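Probable 2-dehydro-3-deoxygalactonokinase DgoK1 (Sinorhizobium meliloti, PDB 3T69) probably phosphorylates 2-dehydro-3-deoxy-D-galactonate with ATP, a step in the breakdown of D-galactonate and galactose. Local coordinates at residues Leu145-Gly150 with Val262-Ser267. Numbering follows the deposited sequence.
Sequences LVCMPG and VCLVGS
Val-146 CG1 meets Val-265 CG2 at 3.5 Å on one face of two neighbouring parallel strands; with CG1 anti to the backbone N (chi1 -173°), that methyl also comes near Cys-263 O. Beta-branched valines fill this buried face compactly. On the other face, Leu-264 CD1 reaches 3.7 Å from Cys-147 SG, whose slim thiol leaves room for the leucine, and 3.6 Å from Pro-149 CD, the side chains of Leu-264 and Pro-149 crossing at about a right angle. Between the strands, Cys-263 N bonds to Leu-145 O (3.0 Å), Cys-147 N to Cys-263 O (3.2 Å) and Val-265 N to Cys-147 O (3.2 Å). Pro-149 has no N-H, so the pattern stops where its CD faces Val-265 O. Farther out, Tyr-274 of helix 268-280 touches Cys-147, Pro-149 and Leu-264, while Met-148, long and apolar, packs on helix 128-139. A glycine in place of Pro-149 would probably leave Leu-264 CD1 and Tyr-274 less well covered and the chain freer to turn. The three bonds thus pair backbone N-H and C=O groups between the two segments, which both continue into loops; the one entered through Gly-266 is consistent with the glycine-rich nucleotide-binding turn of ASKHA kinases.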
ATOM      1  N   LEU B 145      -4.430 -24.749  10.112  1.00 63.12           N
ATOM      2  CA  LEU B 145      -4.210 -23.351   9.800  1.00 60.19           C
ATOM      3  C   LEU B 145      -4.283 -23.186   8.284  1.00 57.47           C
ATOM      4  O   LEU B 145      -3.397 -23.595   7.560  1.00 56.73           O
ATOM      5  CB  LEU B 145      -2.863 -22.894  10.389  1.00 60.59           C
ATOM      6  CG  LEU B 145      -2.176 -21.551  10.087  1.00 61.09           C
ATOM      7  CD1 LEU B 145      -3.126 -20.341  10.173  1.00 59.62           C
ATOM      8  CD2 LEU B 145      -0.967 -21.389  11.047  1.00 59.90           C
ATOM      9  N   VAL B 146      -5.358 -22.571   7.822  1.00 54.63           N
ATOM     10  CA  VAL B 146      -5.637 -22.477   6.410  1.00 51.76           C
ATOM     11  C   VAL B 146      -5.392 -21.066   5.899  1.00 50.74           C
ATOM     12  O   VAL B 146      -5.893 -20.095   6.475  1.00 50.73           O
ATOM     13  CB  VAL B 146      -7.116 -22.817   6.171  1.00 51.91           C
ATOM     14  CG1 VAL B 146      -7.445 -22.899   4.704  1.00 48.92           C
ATOM     15  CG2 VAL B 146      -7.519 -24.129   6.912  1.00 52.86           C
ATOM     16  N   CYS B 147      -4.661 -20.958   4.797  1.00 49.29           N
ATOM     17  CA  CYS B 147      -4.357 -19.687   4.165  1.00 47.85           C
ATOM     18  C   CYS B 147      -5.173 -19.605   2.938  1.00 48.01           C
ATOM     19  O   CYS B 147      -5.096 -20.495   2.109  1.00 48.12           O
ATOM     20  CB  CYS B 147      -2.858 -19.590   3.811  1.00 47.61           C
ATOM     21  SG  CYS B 147      -2.343 -18.413   2.497  1.00 45.24           S
ATOM     22  N   MET B 148      -5.939 -18.519   2.788  1.00 48.07           N
ATOM     23  CA  MET B 148      -6.827 -18.381   1.630  1.00 47.06           C
ATOM     24  C   MET B 148      -6.542 -17.107   0.836  1.00 46.90           C
ATOM     25  O   MET B 148      -7.246 -16.150   0.984  1.00 47.49           O
ATOM     26  CB  MET B 148      -8.318 -18.460   2.085  1.00 47.17           C
ATOM     27  CG  MET B 148      -8.595 -19.565   3.158  1.00 44.44           C
ATOM     28  SD  MET B 148     -10.218 -19.678   3.924  1.00 40.16           S
ATOM     29  CE  MET B 148     -11.112 -19.770   2.394  1.00 34.86           C
ATOM     30  N   PRO B 149      -5.518 -17.112  -0.044  1.00 47.01           N
ATOM     31  CA  PRO B 149      -5.051 -15.944  -0.807  1.00 45.81           C
ATOM     32  C   PRO B 149      -6.158 -15.362  -1.641  1.00 45.18           C
ATOM     33  O   PRO B 149      -7.174 -15.990  -1.718  1.00 44.51           O
ATOM     34  CB  PRO B 149      -4.018 -16.553  -1.741  1.00 45.83           C
ATOM     35  CG  PRO B 149      -4.419 -18.006  -1.868  1.00 45.88           C
ATOM     36  CD  PRO B 149      -4.803 -18.331  -0.470  1.00 47.19           C
ATOM     37  N   GLY B 150      -5.917 -14.200  -2.284  1.00 45.19           N
ATOM     38  CA  GLY B 150      -6.867 -13.437  -3.149  1.00 43.85           C
ATOM     39  C   GLY B 150      -6.692 -11.909  -2.965  1.00 43.65           C
ATOM     40  O   GLY B 150      -5.769 -11.475  -2.317  1.00 42.72           O
ATOM     41  N   VAL B 262       0.933 -25.641   7.124  1.00 65.72           N
ATOM     42  CA  VAL B 262      -0.251 -24.907   6.611  1.00 63.55           C
ATOM     43  C   VAL B 262      -0.957 -25.536   5.419  1.00 62.86           C
ATOM     44  O   VAL B 262      -0.320 -26.139   4.558  1.00 62.03           O
ATOM     45  CB  VAL B 262       0.013 -23.378   6.321  1.00 63.19           C
ATOM     46  CG1 VAL B 262       1.119 -22.844   7.215  1.00 62.63           C
ATOM     47  CG2 VAL B 262       0.299 -23.095   4.842  1.00 60.65           C
ATOM     48  N   CYS B 263      -2.276 -25.340   5.378  1.00 62.10           N
ATOM     49  CA  CYS B 263      -3.143 -25.832   4.305  1.00 62.29           C
ATOM     50  C   CYS B 263      -3.604 -24.712   3.391  1.00 61.25           C
ATOM     51  O   CYS B 263      -4.480 -23.931   3.746  1.00 61.48           O
ATOM     52  CB  CYS B 263      -4.372 -26.546   4.889  1.00 62.56           C
ATOM     53  SG  CYS B 263      -3.936 -27.712   6.269  1.00 67.75           S
ATOM     54  N   LEU B 264      -3.020 -24.641   2.202  1.00 59.73           N
ATOM     55  CA  LEU B 264      -3.384 -23.608   1.246  1.00 58.24           C
ATOM     56  C   LEU B 264      -4.592 -24.032   0.472  1.00 57.68           C
ATOM     57  O   LEU B 264      -4.588 -25.107  -0.104  1.00 57.87           O
ATOM     58  CB  LEU B 264      -2.244 -23.353   0.260  1.00 57.79           C
ATOM     59  CG  LEU B 264      -2.504 -22.318  -0.825  1.00 56.92           C
ATOM     60  CD1 LEU B 264      -2.329 -20.959  -0.217  1.00 56.86           C
ATOM     61  CD2 LEU B 264      -1.542 -22.486  -2.004  1.00 58.53           C
ATOM     62  N   VAL B 265      -5.617 -23.179   0.462  1.00 57.41           N
ATOM     63  CA  VAL B 265      -6.791 -23.285  -0.407  1.00 56.54           C
ATOM     64  C   VAL B 265      -6.644 -22.226  -1.460  1.00 57.04           C
ATOM     65  O   VAL B 265      -6.614 -21.056  -1.129  1.00 58.13           O
ATOM     66  CB  VAL B 265      -8.073 -22.941   0.367  1.00 56.27           C
ATOM     67  CG1 VAL B 265      -9.259 -22.792  -0.574  1.00 54.72           C
ATOM     68  CG2 VAL B 265      -8.340 -23.970   1.482  1.00 56.36           C
ATOM     69  N   GLY B 266      -6.546 -22.602  -2.725  1.00 57.59           N
ATOM     70  CA  GLY B 266      -6.508 -21.618  -3.806  1.00 58.25           C
ATOM     71  C   GLY B 266      -6.489 -22.285  -5.163  1.00 59.60           C
ATOM     72  O   GLY B 266      -6.391 -23.520  -5.268  1.00 59.69           O
ATOM     73  N   SER B 267      -6.593 -21.484  -6.214  1.00 60.68           N
ATOM     74  CA  SER B 267      -6.578 -22.043  -7.544  1.00 61.97           C
ATOM     75  C   SER B 267      -5.516 -21.376  -8.426  1.00 62.34           C
ATOM     76  O   SER B 267      -4.950 -20.354  -8.041  1.00 62.67           O
ATOM     77  CB  SER B 267      -7.962 -21.882  -8.153  1.00 62.33           C
ATOM     78  OG  SER B 267      -8.025 -20.713  -8.964  1.00 64.68           O
TER